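Local coordinates for oligopeptide-binding protein oppA (Lactococcus lactis, PDB 3DRF), which binds oligopeptides in a voluminous cavity, closing on them like a Venus flytrap, as the receptor component of the OppABCDF ABC transporter that takes them up, at residues G337-N341 and G375-L381; K46-L50 and T214-V220; D504-I508 and A522-Y526; L295-M300 and M555-Y559; S139-I143 and G188-E192. One frame throughout, in Å; residues are numbered along the deposited sequence.

Contact 1 (G337-N341 and G375-L381); sequences GYARN and GYEKQDL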
# COMPACT_ATOMS: atom_id res chain seq x y z
N GLY A 337 -7.49 1.94 21.98
CA GLY A 337 -8.44 1.75 20.87
C GLY A 337 -9.90 2.13 21.22
O GLY A 337 -10.51 2.84 20.52
N TYR A 338 -10.35 1.68 22.39
CA TYR A 338 -11.75 1.99 22.80
C TYR A 338 -11.98 3.48 23.09
O TYR A 338 -13.07 3.94 23.03
CB TYR A 338 -12.19 1.16 24.03
CG TYR A 338 -12.49 -0.29 23.68
CD1 TYR A 338 -13.50 -0.61 22.77
CD2 TYR A 338 -11.79 -1.34 24.27
CE1 TYR A 338 -13.79 -1.95 22.43
CE2 TYR A 338 -12.08 -2.67 23.95
CZ TYR A 338 -13.08 -2.95 23.02
OH TYR A 338 -13.34 -4.26 22.72
N ALA A 339 -10.93 4.19 23.43
CA ALA A 339 -11.07 5.63 23.84
C ALA A 339 -11.24 6.56 22.62
O ALA A 339 -11.71 7.63 22.73
CB ALA A 339 -9.84 6.05 24.61
N ARG A 340 -10.79 6.15 21.43
CA ARG A 340 -10.97 7.03 20.25
C ARG A 340 -12.46 7.16 19.88
O ARG A 340 -13.24 6.30 20.12
CB ARG A 340 -10.19 6.53 18.99
CG ARG A 340 -8.64 6.63 19.13
CD ARG A 340 -7.96 6.52 17.75
NE ARG A 340 -8.28 5.25 17.09
CZ ARG A 340 -7.92 4.98 15.85
NH1 ARG A 340 -8.26 3.85 15.33
NH2 ARG A 340 -7.23 5.87 15.16
N ASN A 341 -12.76 8.32 19.29
CA ASN A 341 -14.07 8.63 18.77
C ASN A 341 -14.07 8.75 17.23
O ASN A 341 -14.38 9.76 16.69
CB ASN A 341 -14.59 9.95 19.40
CG ASN A 341 -13.66 11.12 19.21
OD1 ASN A 341 -12.53 11.00 18.98
ND2 ASN A 341 -14.23 12.31 19.32
N GLY A 375 -15.08 -4.60 16.35
CA GLY A 375 -13.81 -3.96 16.59
C GLY A 375 -13.96 -2.76 17.52
O GLY A 375 -14.64 -2.83 18.51
N TYR A 376 -13.36 -1.66 17.13
CA TYR A 376 -13.22 -0.44 17.96
C TYR A 376 -13.99 0.69 17.31
O TYR A 376 -13.73 1.84 17.57
CB TYR A 376 -11.70 -0.10 18.19
CG TYR A 376 -10.96 -1.23 18.90
CD1 TYR A 376 -10.82 -1.25 20.30
CD2 TYR A 376 -10.49 -2.33 18.18
CE1 TYR A 376 -10.19 -2.32 20.93
CE2 TYR A 376 -9.87 -3.37 18.81
CZ TYR A 376 -9.73 -3.37 20.18
OH TYR A 376 -9.14 -4.40 20.84
N GLU A 377 -14.95 0.32 16.48
CA GLU A 377 -15.74 1.31 15.73
C GLU A 377 -16.73 2.17 16.58
O GLU A 377 -17.24 3.13 16.11
CB GLU A 377 -16.48 0.63 14.55
CG GLU A 377 -17.55 -0.42 14.96
CD GLU A 377 -17.02 -1.84 15.22
OE1 GLU A 377 -15.85 -2.03 15.24
OE2 GLU A 377 -17.83 -2.72 15.45
N LYS A 378 -16.96 1.72 17.82
CA LYS A 378 -17.78 2.46 18.78
C LYS A 378 -16.92 2.86 19.98
O LYS A 378 -16.29 2.07 20.57
CB LYS A 378 -18.95 1.56 19.26
CG LYS A 378 -19.86 2.19 20.29
CD LYS A 378 -21.02 1.28 20.54
CE LYS A 378 -22.03 1.89 21.58
NZ LYS A 378 -22.44 3.26 21.20
N GLN A 379 -16.93 4.16 20.28
CA GLN A 379 -16.19 4.65 21.44
C GLN A 379 -16.74 3.99 22.72
O GLN A 379 -17.92 3.86 22.85
CB GLN A 379 -16.29 6.18 21.56
CG GLN A 379 -15.36 6.72 22.69
CD GLN A 379 -15.42 8.25 22.82
OE1 GLN A 379 -14.44 8.89 23.07
NE2 GLN A 379 -16.58 8.79 22.70
N ASP A 380 -15.86 3.56 23.60
CA ASP A 380 -16.28 3.00 24.91
C ASP A 380 -15.27 3.44 25.97
O ASP A 380 -14.41 2.71 26.37
CB ASP A 380 -16.47 1.48 24.83
CG ASP A 380 -17.25 0.93 26.01
OD1 ASP A 380 -17.35 1.63 26.99
OD2 ASP A 380 -17.75 -0.16 25.84
N LEU A 381 -15.46 4.64 26.47
CA LEU A 381 -14.58 5.21 27.49
C LEU A 381 -14.69 4.44 28.83
O LEU A 381 -13.75 4.24 29.47
CB LEU A 381 -14.89 6.71 27.73
CG LEU A 381 -14.52 7.60 26.53
CD1 LEU A 381 -15.19 8.97 26.76
CD2 LEU A 381 -13.01 7.80 26.47
O HOH W 1 -14.82 -4.73 20.54
O HOH W 2 -10.92 -5.74 22.51
O HOH W 3 -13.80 4.69 17.92
O HOH W 4 -11.21 2.25 15.51

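Contact 2 (K46-L50 and T214-V220); sequences KAQWL and TTTKPLV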
# COMPACT_ATOMS: atom_id res chain seq x y z
N LYS A 46 8.10 11.35 -5.17
CA LYS A 46 9.31 10.51 -5.12
C LYS A 46 9.26 9.62 -6.35
O LYS A 46 8.72 8.55 -6.34
CB LYS A 46 9.35 9.67 -3.84
CG LYS A 46 9.58 10.48 -2.63
CD LYS A 46 9.59 9.59 -1.43
CE LYS A 46 10.60 8.37 -1.53
NZ LYS A 46 11.94 8.82 -1.61
N ALA A 47 9.83 10.11 -7.43
CA ALA A 47 9.88 9.32 -8.69
C ALA A 47 10.74 8.06 -8.49
O ALA A 47 11.83 8.15 -8.14
CB ALA A 47 10.45 10.12 -9.85
N GLN A 48 10.10 6.93 -8.69
CA GLN A 48 10.79 5.60 -8.65
C GLN A 48 10.00 4.66 -9.55
O GLN A 48 8.91 4.27 -9.23
CB GLN A 48 10.87 5.04 -7.22
CG GLN A 48 11.58 3.65 -7.15
CD GLN A 48 12.83 3.60 -8.06
OE1 GLN A 48 12.85 2.93 -9.03
NE2 GLN A 48 13.86 4.31 -7.67
N TRP A 49 10.58 4.36 -10.70
CA TRP A 49 9.83 3.62 -11.74
C TRP A 49 9.86 2.11 -11.57
O TRP A 49 9.14 1.40 -12.21
CB TRP A 49 10.37 4.05 -13.15
CG TRP A 49 10.01 5.54 -13.44
CD1 TRP A 49 10.75 6.62 -13.12
CD2 TRP A 49 8.80 6.03 -14.03
NE1 TRP A 49 10.09 7.76 -13.51
CE2 TRP A 49 8.90 7.42 -14.08
CE3 TRP A 49 7.64 5.41 -14.56
CZ2 TRP A 49 7.88 8.24 -14.64
CZ3 TRP A 49 6.63 6.22 -15.07
CH2 TRP A 49 6.76 7.63 -15.11
N LEU A 50 10.71 1.66 -10.65
CA LEU A 50 10.78 0.21 -10.31
C LEU A 50 9.89 -0.08 -9.11
O LEU A 50 10.05 0.45 -8.07
CB LEU A 50 12.23 -0.22 -9.96
CG LEU A 50 13.31 -0.01 -11.05
CD1 LEU A 50 14.63 -0.61 -10.56
CD2 LEU A 50 12.89 -0.66 -12.42
N THR A 214 16.27 5.24 -12.91
CA THR A 214 15.02 4.76 -12.27
C THR A 214 14.16 5.91 -11.76
O THR A 214 13.21 5.67 -11.11
CB THR A 214 15.30 3.80 -11.07
OG1 THR A 214 15.85 4.54 -9.97
CG2 THR A 214 16.19 2.55 -11.50
N THR A 215 14.53 7.14 -12.07
CA THR A 215 13.88 8.36 -11.47
C THR A 215 13.47 9.35 -12.57
O THR A 215 12.33 9.48 -12.87
CB THR A 215 14.80 9.00 -10.40
OG1 THR A 215 16.07 9.32 -10.99
CG2 THR A 215 15.08 8.00 -9.24
N THR A 216 14.45 10.01 -13.18
CA THR A 216 14.19 11.06 -14.21
C THR A 216 14.27 10.55 -15.62
O THR A 216 13.68 11.14 -16.48
CB THR A 216 15.19 12.20 -14.04
OG1 THR A 216 16.49 11.64 -13.95
CG2 THR A 216 14.87 13.01 -12.73
N LYS A 217 14.91 9.43 -15.83
CA LYS A 217 15.25 8.95 -17.19
C LYS A 217 15.08 7.41 -17.28
O LYS A 217 15.98 6.74 -17.60
CB LYS A 217 16.73 9.31 -17.56
CG LYS A 217 17.00 10.85 -17.76
CD LYS A 217 18.42 11.12 -18.34
CE LYS A 217 19.71 10.81 -17.45
NZ LYS A 217 21.14 11.16 -17.92
N PRO A 218 13.87 6.93 -16.95
CA PRO A 218 13.62 5.48 -16.99
C PRO A 218 13.28 4.96 -18.38
O PRO A 218 13.04 5.74 -19.23
CB PRO A 218 12.39 5.35 -16.07
CG PRO A 218 11.56 6.61 -16.45
CD PRO A 218 12.63 7.70 -16.64
N LEU A 219 13.30 3.65 -18.59
CA LEU A 219 12.51 3.00 -19.63
C LEU A 219 11.20 2.46 -19.05
O LEU A 219 11.15 2.00 -17.92
CB LEU A 219 13.28 1.83 -20.29
CG LEU A 219 14.66 2.18 -20.88
CD1 LEU A 219 15.26 0.96 -21.63
CD2 LEU A 219 14.53 3.40 -21.85
N VAL A 220 10.16 2.50 -19.88
CA VAL A 220 8.84 1.99 -19.49
C VAL A 220 8.23 1.21 -20.64
O VAL A 220 8.74 1.13 -21.72
CB VAL A 220 7.88 3.12 -19.05
CG1 VAL A 220 8.53 3.96 -17.93
CG2 VAL A 220 7.51 4.04 -20.27

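Contact 3 (D504-I508 and A522-Y526); sequences DLNDI and AFVKY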
# COMPACT_ATOMS: atom_id res chain seq x y z
N ASP A 504 -2.68 -17.74 11.67
CA ASP A 504 -3.85 -17.21 10.99
C ASP A 504 -3.53 -16.84 9.55
O ASP A 504 -4.31 -17.12 8.64
CB ASP A 504 -4.39 -15.98 11.73
CG ASP A 504 -5.10 -16.34 13.02
OD1 ASP A 504 -5.34 -17.55 13.25
OD2 ASP A 504 -5.41 -15.43 13.81
N LEU A 505 -2.49 -16.04 9.36
CA LEU A 505 -2.07 -15.54 8.03
C LEU A 505 -1.80 -16.74 7.09
O LEU A 505 -2.29 -16.77 5.98
CB LEU A 505 -0.79 -14.71 8.11
CG LEU A 505 -1.04 -13.27 8.71
CD1 LEU A 505 0.31 -12.67 9.05
CD2 LEU A 505 -1.84 -12.33 7.81
N ASN A 506 -1.09 -17.73 7.61
CA ASN A 506 -0.75 -18.92 6.80
C ASN A 506 -2.02 -19.75 6.50
O ASN A 506 -2.16 -20.23 5.42
CB ASN A 506 0.32 -19.77 7.52
CG ASN A 506 1.68 -19.07 7.62
OD1 ASN A 506 1.94 -18.08 7.00
ND2 ASN A 506 2.51 -19.63 8.43
N ASP A 507 -2.90 -19.87 7.48
CA ASP A 507 -4.15 -20.67 7.28
C ASP A 507 -4.99 -20.11 6.12
O ASP A 507 -5.53 -20.85 5.34
CB ASP A 507 -4.92 -20.78 8.61
CG ASP A 507 -5.90 -21.93 8.62
OD1 ASP A 507 -5.57 -22.98 8.10
OD2 ASP A 507 -6.93 -21.78 9.19
N ILE A 508 -5.08 -18.78 6.03
CA ILE A 508 -5.82 -18.09 4.96
C ILE A 508 -5.33 -18.50 3.56
O ILE A 508 -6.09 -18.59 2.63
CB ILE A 508 -5.74 -16.56 5.20
CG1 ILE A 508 -6.74 -16.18 6.33
CG2 ILE A 508 -5.97 -15.77 3.89
CD1 ILE A 508 -6.45 -14.75 6.95
N ALA A 522 -11.21 -18.85 8.06
CA ALA A 522 -9.86 -18.40 8.37
C ALA A 522 -9.76 -16.88 8.36
O ALA A 522 -9.18 -16.33 9.23
CB ALA A 522 -8.92 -19.04 7.37
N PHE A 523 -10.39 -16.23 7.40
CA PHE A 523 -10.43 -14.75 7.37
C PHE A 523 -11.16 -14.18 8.59
O PHE A 523 -10.75 -13.22 9.11
CB PHE A 523 -11.06 -14.22 6.06
CG PHE A 523 -10.04 -13.87 4.98
CD1 PHE A 523 -9.15 -12.82 5.12
CD2 PHE A 523 -9.99 -14.61 3.81
CE1 PHE A 523 -8.23 -12.50 4.14
CE2 PHE A 523 -9.08 -14.28 2.79
CZ PHE A 523 -8.19 -13.24 2.97
N VAL A 524 -12.25 -14.81 9.00
CA VAL A 524 -12.99 -14.31 10.19
C VAL A 524 -12.10 -14.44 11.45
O VAL A 524 -12.03 -13.56 12.23
CB VAL A 524 -14.34 -15.09 10.37
CG1 VAL A 524 -14.92 -14.82 11.78
CG2 VAL A 524 -15.34 -14.66 9.31
N LYS A 525 -11.48 -15.59 11.61
CA LYS A 525 -10.60 -15.84 12.78
C LYS A 525 -9.46 -14.83 12.85
O LYS A 525 -9.22 -14.28 13.88
CB LYS A 525 -10.11 -17.29 12.81
CG LYS A 525 -9.24 -17.57 14.06
CD LYS A 525 -8.76 -19.03 14.09
CE LYS A 525 -8.13 -19.43 15.42
NZ LYS A 525 -6.88 -18.64 15.72
N TYR A 526 -8.82 -14.59 11.72
CA TYR A 526 -7.79 -13.56 11.60
C TYR A 526 -8.28 -12.16 12.02
O TYR A 526 -7.63 -11.48 12.74
CB TYR A 526 -7.35 -13.52 10.13
CG TYR A 526 -6.44 -12.34 9.79
CD1 TYR A 526 -5.16 -12.21 10.36
CD2 TYR A 526 -6.86 -11.36 8.90
CE1 TYR A 526 -4.35 -11.10 10.01
CE2 TYR A 526 -6.06 -10.29 8.57
CZ TYR A 526 -4.82 -10.15 9.15
OH TYR A 526 -3.99 -9.07 8.84
O HOH W 5 -6.79 -17.38 10.00

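Contact 4 (L295-M300 and M555-Y559); sequences LGQQAM and MTLDY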
# COMPACT_ATOMS: atom_id res chain seq x y z
N LEU A 295 -16.58 11.10 -10.21
CA LEU A 295 -16.60 9.65 -10.26
C LEU A 295 -16.34 9.09 -8.88
O LEU A 295 -15.80 9.76 -8.09
CB LEU A 295 -15.54 9.16 -11.24
CG LEU A 295 -15.57 9.77 -12.66
CD1 LEU A 295 -14.43 9.17 -13.48
CD2 LEU A 295 -16.90 9.41 -13.26
N GLY A 296 -16.71 7.84 -8.64
CA GLY A 296 -16.56 7.19 -7.33
C GLY A 296 -16.22 5.72 -7.46
O GLY A 296 -16.45 5.11 -8.46
N GLN A 297 -15.66 5.18 -6.39
CA GLN A 297 -15.45 3.75 -6.28
C GLN A 297 -15.28 3.37 -4.80
O GLN A 297 -14.91 4.17 -3.98
CB GLN A 297 -14.22 3.29 -7.10
CG GLN A 297 -12.87 3.83 -6.49
CD GLN A 297 -11.55 3.52 -7.26
OE1 GLN A 297 -10.56 3.91 -6.80
NE2 GLN A 297 -11.62 2.93 -8.42
N GLN A 298 -15.55 2.12 -4.50
CA GLN A 298 -15.08 1.53 -3.22
C GLN A 298 -13.58 1.51 -3.21
O GLN A 298 -12.98 1.04 -4.11
CB GLN A 298 -15.56 0.10 -3.06
CG GLN A 298 -17.06 -0.07 -3.01
CD GLN A 298 -17.44 -1.51 -2.67
OE1 GLN A 298 -17.23 -2.37 -3.43
NE2 GLN A 298 -17.90 -1.72 -1.47
N ALA A 299 -12.99 2.12 -2.21
CA ALA A 299 -11.52 2.21 -2.13
C ALA A 299 -10.97 0.82 -1.67
O ALA A 299 -11.46 0.21 -0.77
CB ALA A 299 -11.08 3.32 -1.22
N MET A 300 -9.93 0.40 -2.32
CA MET A 300 -9.27 -0.80 -1.85
C MET A 300 -8.24 -0.27 -0.82
O MET A 300 -7.14 0.06 -1.16
CB MET A 300 -8.59 -1.49 -3.00
CG MET A 300 -8.58 -2.99 -2.80
SD MET A 300 -8.75 -3.75 -4.42
CE MET A 300 -7.43 -2.92 -5.10
N MET A 555 -12.66 8.79 -19.12
CA MET A 555 -12.11 8.55 -17.80
C MET A 555 -13.11 7.68 -16.98
O MET A 555 -14.29 7.78 -17.17
CB MET A 555 -11.81 9.85 -17.08
CG MET A 555 -11.31 9.70 -15.66
SD MET A 555 -9.73 8.78 -15.47
CE MET A 555 -9.68 8.51 -13.71
N THR A 556 -12.56 6.84 -16.10
CA THR A 556 -13.43 5.92 -15.34
C THR A 556 -12.76 5.53 -14.06
O THR A 556 -11.57 5.55 -13.96
CB THR A 556 -13.74 4.66 -16.18
OG1 THR A 556 -14.74 3.89 -15.55
CG2 THR A 556 -12.49 3.76 -16.35
N LEU A 557 -13.56 5.17 -13.08
CA LEU A 557 -13.08 4.54 -11.85
C LEU A 557 -13.58 3.09 -11.72
O LEU A 557 -13.54 2.49 -10.67
CB LEU A 557 -13.41 5.37 -10.60
CG LEU A 557 -12.65 6.69 -10.39
CD1 LEU A 557 -13.05 7.28 -9.03
CD2 LEU A 557 -11.09 6.46 -10.41
N ASP A 558 -14.06 2.54 -12.80
CA ASP A 558 -14.57 1.18 -12.81
C ASP A 558 -13.40 0.20 -12.75
O ASP A 558 -12.43 0.36 -13.46
CB ASP A 558 -15.33 0.91 -14.10
CG ASP A 558 -16.62 1.76 -14.26
OD1 ASP A 558 -17.04 2.49 -13.40
OD2 ASP A 558 -17.18 1.71 -15.34
N TYR A 559 -13.53 -0.82 -11.91
CA TYR A 559 -12.52 -1.84 -11.85
C TYR A 559 -12.67 -2.73 -13.06
O TYR A 559 -13.75 -2.88 -13.58
CB TYR A 559 -12.59 -2.61 -10.51
CG TYR A 559 -12.23 -1.79 -9.27
CD1 TYR A 559 -10.97 -1.26 -9.13
CD2 TYR A 559 -13.17 -1.52 -8.26
CE1 TYR A 559 -10.63 -0.50 -8.01
CE2 TYR A 559 -12.82 -0.77 -7.14
CZ TYR A 559 -11.54 -0.26 -7.04
OH TYR A 559 -11.13 0.49 -5.96
O HOH W 6 -17.53 2.74 -10.54
O HOH W 7 -9.04 1.94 -4.57

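Contact 5 (S139-I143 and G188-E192); sequences SLANI and GYFLE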
# COMPACT_ATOMS: atom_id res chain seq x y z
N SER A 139 5.65 -14.18 1.66
CA SER A 139 5.03 -14.72 0.42
C SER A 139 6.11 -15.18 -0.57
O SER A 139 5.94 -16.16 -1.25
CB SER A 139 4.20 -13.63 -0.28
OG SER A 139 3.16 -13.10 0.58
N LEU A 140 7.22 -14.46 -0.64
CA LEU A 140 8.30 -14.76 -1.61
C LEU A 140 9.13 -16.01 -1.24
O LEU A 140 9.74 -16.57 -2.05
CB LEU A 140 9.20 -13.53 -1.79
CG LEU A 140 8.46 -12.37 -2.54
CD1 LEU A 140 9.40 -11.17 -2.59
CD2 LEU A 140 8.05 -12.76 -3.99
N ALA A 141 9.06 -16.42 0.04
CA ALA A 141 9.71 -17.67 0.51
C ALA A 141 9.14 -18.96 -0.11
O ALA A 141 9.72 -19.97 -0.09
CB ALA A 141 9.67 -17.73 2.04
N ASN A 142 7.95 -18.82 -0.68
CA ASN A 142 7.25 -19.92 -1.35
C ASN A 142 7.70 -20.21 -2.79
O ASN A 142 7.30 -21.17 -3.34
CB ASN A 142 5.70 -19.71 -1.24
CG ASN A 142 4.86 -20.78 -1.99
OD1 ASN A 142 4.85 -21.91 -1.62
ND2 ASN A 142 4.17 -20.36 -3.01
N ILE A 143 8.60 -19.39 -3.32
CA ILE A 143 9.28 -19.69 -4.59
C ILE A 143 10.56 -20.46 -4.28
O ILE A 143 11.37 -20.02 -3.54
CB ILE A 143 9.56 -18.40 -5.40
CG1 ILE A 143 8.23 -17.82 -5.90
CG2 ILE A 143 10.49 -18.73 -6.65
CD1 ILE A 143 8.40 -16.38 -6.51
N GLY A 188 0.61 -11.57 -4.41
CA GLY A 188 1.91 -11.41 -3.74
C GLY A 188 2.84 -12.62 -3.82
O GLY A 188 3.97 -12.52 -3.53
N TYR A 189 2.33 -13.77 -4.24
CA TYR A 189 3.12 -15.04 -4.35
C TYR A 189 3.94 -15.13 -5.64
O TYR A 189 4.91 -15.81 -5.68
CB TYR A 189 2.21 -16.26 -4.13
CG TYR A 189 1.75 -16.36 -2.68
CD1 TYR A 189 2.59 -16.85 -1.71
CD2 TYR A 189 0.48 -15.90 -2.27
CE1 TYR A 189 2.21 -16.94 -0.37
CE2 TYR A 189 0.08 -15.96 -0.92
CZ TYR A 189 0.97 -16.49 0.02
OH TYR A 189 0.65 -16.58 1.36
N PHE A 190 3.51 -14.42 -6.68
CA PHE A 190 4.37 -14.16 -7.86
C PHE A 190 4.14 -12.70 -8.22
O PHE A 190 3.11 -12.15 -8.00
CB PHE A 190 4.16 -15.13 -9.02
CG PHE A 190 2.76 -15.12 -9.62
CD1 PHE A 190 2.44 -14.25 -10.68
CD2 PHE A 190 1.77 -16.01 -9.14
CE1 PHE A 190 1.14 -14.27 -11.24
CE2 PHE A 190 0.51 -16.00 -9.70
CZ PHE A 190 0.18 -15.18 -10.73
N LEU A 191 5.18 -12.10 -8.74
CA LEU A 191 5.20 -10.66 -9.05
C LEU A 191 4.66 -10.42 -10.46
O LEU A 191 4.56 -11.31 -11.26
CB LEU A 191 6.64 -10.07 -8.86
CG LEU A 191 7.23 -10.28 -7.42
CD1 LEU A 191 8.70 -9.80 -7.32
CD2 LEU A 191 6.31 -9.57 -6.34
N GLU A 192 4.40 -9.15 -10.74
CA GLU A 192 3.61 -8.80 -11.94
C GLU A 192 4.19 -7.68 -12.74
O GLU A 192 3.52 -7.12 -13.55
CB GLU A 192 2.14 -8.45 -11.53
CG GLU A 192 1.45 -9.54 -10.66
CD GLU A 192 0.01 -9.21 -10.33
OE1 GLU A 192 -0.69 -8.59 -11.12
OE2 GLU A 192 -0.39 -9.61 -9.27
O HOH W 8 5.41 -17.62 -3.70

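Contact 1 (G337-N341 and G375-L381)
A helix end meets a loop here: the last turn of helix 330-339 and the residues after it pack against the chain leading into helix 381-390. One backbone hydrogen bond ties the two together, from D380 N to Y338 O at 2.9 Å and nearly linear at 172°. Beside it, the Y338 and Y376 rings form an oblique aromatic pair, with centroids 4.6 Å apart and Y338 CE2 3.6 Å from Y376 CE1. Y376 CD1 also lies 3.6 Å from G337 C, so close that a CB on G337 would clash with the ring. D380 is the N-cap of helix 381-390, its OD1 bonded to K383 N; its backbone thus serves the end of one helix while its carboxylate opens the next. Y338 OH pairs with K383 NZ. Water 2, 2.8 Å from both Y338 OH and Y376 OH, bridges the two phenols, and Y376 OH reaches N531 O as well. Farther along, L381 CD2 rests 4.1 Å from A339 CB, and water 3 donates to both R340 O and Y376 O.

Contact 2 (K46-L50 and T214-V220)
W49, with chi1 at m and chi2 near 90°, presents its indole to the loop 214-220 and organises this loop-to-loop contact. P218 CG sits 3.4 Å above the centroid of the five-membered ring, only 8° off the normal, a close CH-pi contact. At the ring edge W49 NE1 donates to T215 O (2.9 Å). A separate apolar contact joins W49 CE3 to V220 CG1 at 3.8 Å. Q48 starts out away from the partner, but chi2 at p folds its amide back: Q48 NE2 donates to T214 OG1 (3.1 Å), while Q48 OE1 accepts from L50 N (3.0 Å). The p rotamer of T214 presents OG1 to that amide and sets CG2 3.6 Å from L50 CD1; the hydroxyl has a further partner in L208 O. Between these side chains W49 N donates to T214 O (3.0 Å), fixing the backbones. L50 and T214 both rest on L200 of helix 197-200. The indole itself meets F59 of helix 57-62 edge-to-face and lies against P226 of strand 224-230 and I235 and Y237 of strand 234-239, neighbours in the five-stranded mixed sheet.

Contact 3 (D504-I508 and A522-Y526)
D504 OD1 and K525 NZ form a salt bridge at 3.1 Å, the only direct polar bond between these two helical segments. The fully extended carbon chain of K525 reaches round to it, and the ammonium has a second acidic partner in D529. Deeper in, water 5 donates to D504 O (2.8 Å) and A522 O (2.7 Å), linking carbonyls that also accept the helical bonds from I508 N and Y526 N. To one side of this water bridge the packing is apolar; D507 and K525 lie on the other. I508 points at the partner helix and touches three of its residues: CG1 meets A522 CB at 3.7 Å, CD1 meets Y526 CB at 3.5 Å, and CG2 lies over the face of the F523 ring, 3.9 Å from its centroid, in a CH-pi contact. L505 CD2 adds a contact to Y526 CE1 at 3.6 Å. F368 stacks on F523, and Y526 OH bonds Q481 OE1. The segment axes approach to 8.9 Å with 162° between their directions. Helices 499-508 and 516-533, joined by a short loop, therefore form an antiparallel alpha-alpha hairpin.

Contact 4 (L295-M300 and M555-Y559)
No backbone-to-backbone hydrogen bond joins these two segments; side chains and waters make the links. Y559 OH donates to Q298 O (2.7 Å) and accepts from water 7 (2.9 Å), which accepts a hydrogen bond from M300 N at 2.9 Å; one phenol thus serves, directly and through water 7, two successive peptide groups where strand part 295-298 ends. The Q297 side chain is satisfied at both ends: NE2 donates to L557 O (3.0 Å), and OE1 pairs with N544 ND2 from strand 536-549. Within 555-559, T556 OG1 accepts from D558 N at 3.1 Å, an ST turn that bends the chain. Water 6 donates to D558 OD1 (2.9 Å) and, weakly, to G296 O (3.3 Å). At the other end the contact is apolar, with L295 CD1 3.8 Å from M555 CG and L295 CB 3.8 Å from L557 CD1. Meanwhile the backbones of L295, Q297 and A299 are bonded to T546, N544 and M542. The loop 555-559 thus lies over an antiparallel pair, 292-307 with 536-549, whose place in the chain order is consistent with the paired crossover strands that join the two lobes of Venus-flytrap binding proteins.

Contact 5 (S139-I143 and G188-E192)
S139 lays its CB over one face of the Y189 ring, 4.1 Å from the centroid and 24° off the normal, a CH-pi contact at the place where the two backbones come nearest (CA to CA 5.1 Å). The same CB also touches G188 O at 3.4 Å. G188 has a positive phi (82°), which favours glycine, and it turns the chain just before the tyrosine. No direct hydrogen bond crosses between the segments. Water 8 supplies the link instead: it donates to S139 O (2.9 Å) and Y189 O (2.7 Å) and accepts from N142 ND2 (3.1 Å). Segment 139-143 is a helix-like turn, closed by I143 N to L140 O at 3.3 Å. On its apolar side L140 CD2 approaches L191 CG at 4.3 Å, and I126 of helix 116-127 touches both leucines. Separately, I143 CD1 lies 3.6 Å from the carbonyl oxygen Y189 O. Both hydroxyls have partners outside the two segments, S139 OG with D483 OD1 and Y189 OH with D509 OD2, while N142 ND2 also bonds E177 O. With D483 in helix 482-485 and D509 just after helix 499-508, both far along the sequence, these bonds are consistent with contacts across the lobes of the closed form. The segments thus hold each other by dispersion and a shared water, and direct their hydroxyls to carboxylates beyond.

Contacts 2, 3 and 5 are buried, contact 1 is partly so, and contact 4 lies at the surface. Contact 3 alone joins two helices and alone carries a salt bridge; contacts 2 and 5 join loops, the first by direct hydrogen bonds, the second through water. In contact 4 glutamine and tyrosine side chains bind main-chain carbonyls, whereas contact 1 has a backbone bond and paired tyrosines. Helix 516-533 is shared: it supplies Y526 to contact 3 and N531 to Y376 of contact 1. Contacts 3 and 5 approach to about 5 Å between nearest atoms, while contacts 1 and 2, 43 Å apart between centres, lie on opposite sides of the chain's centre.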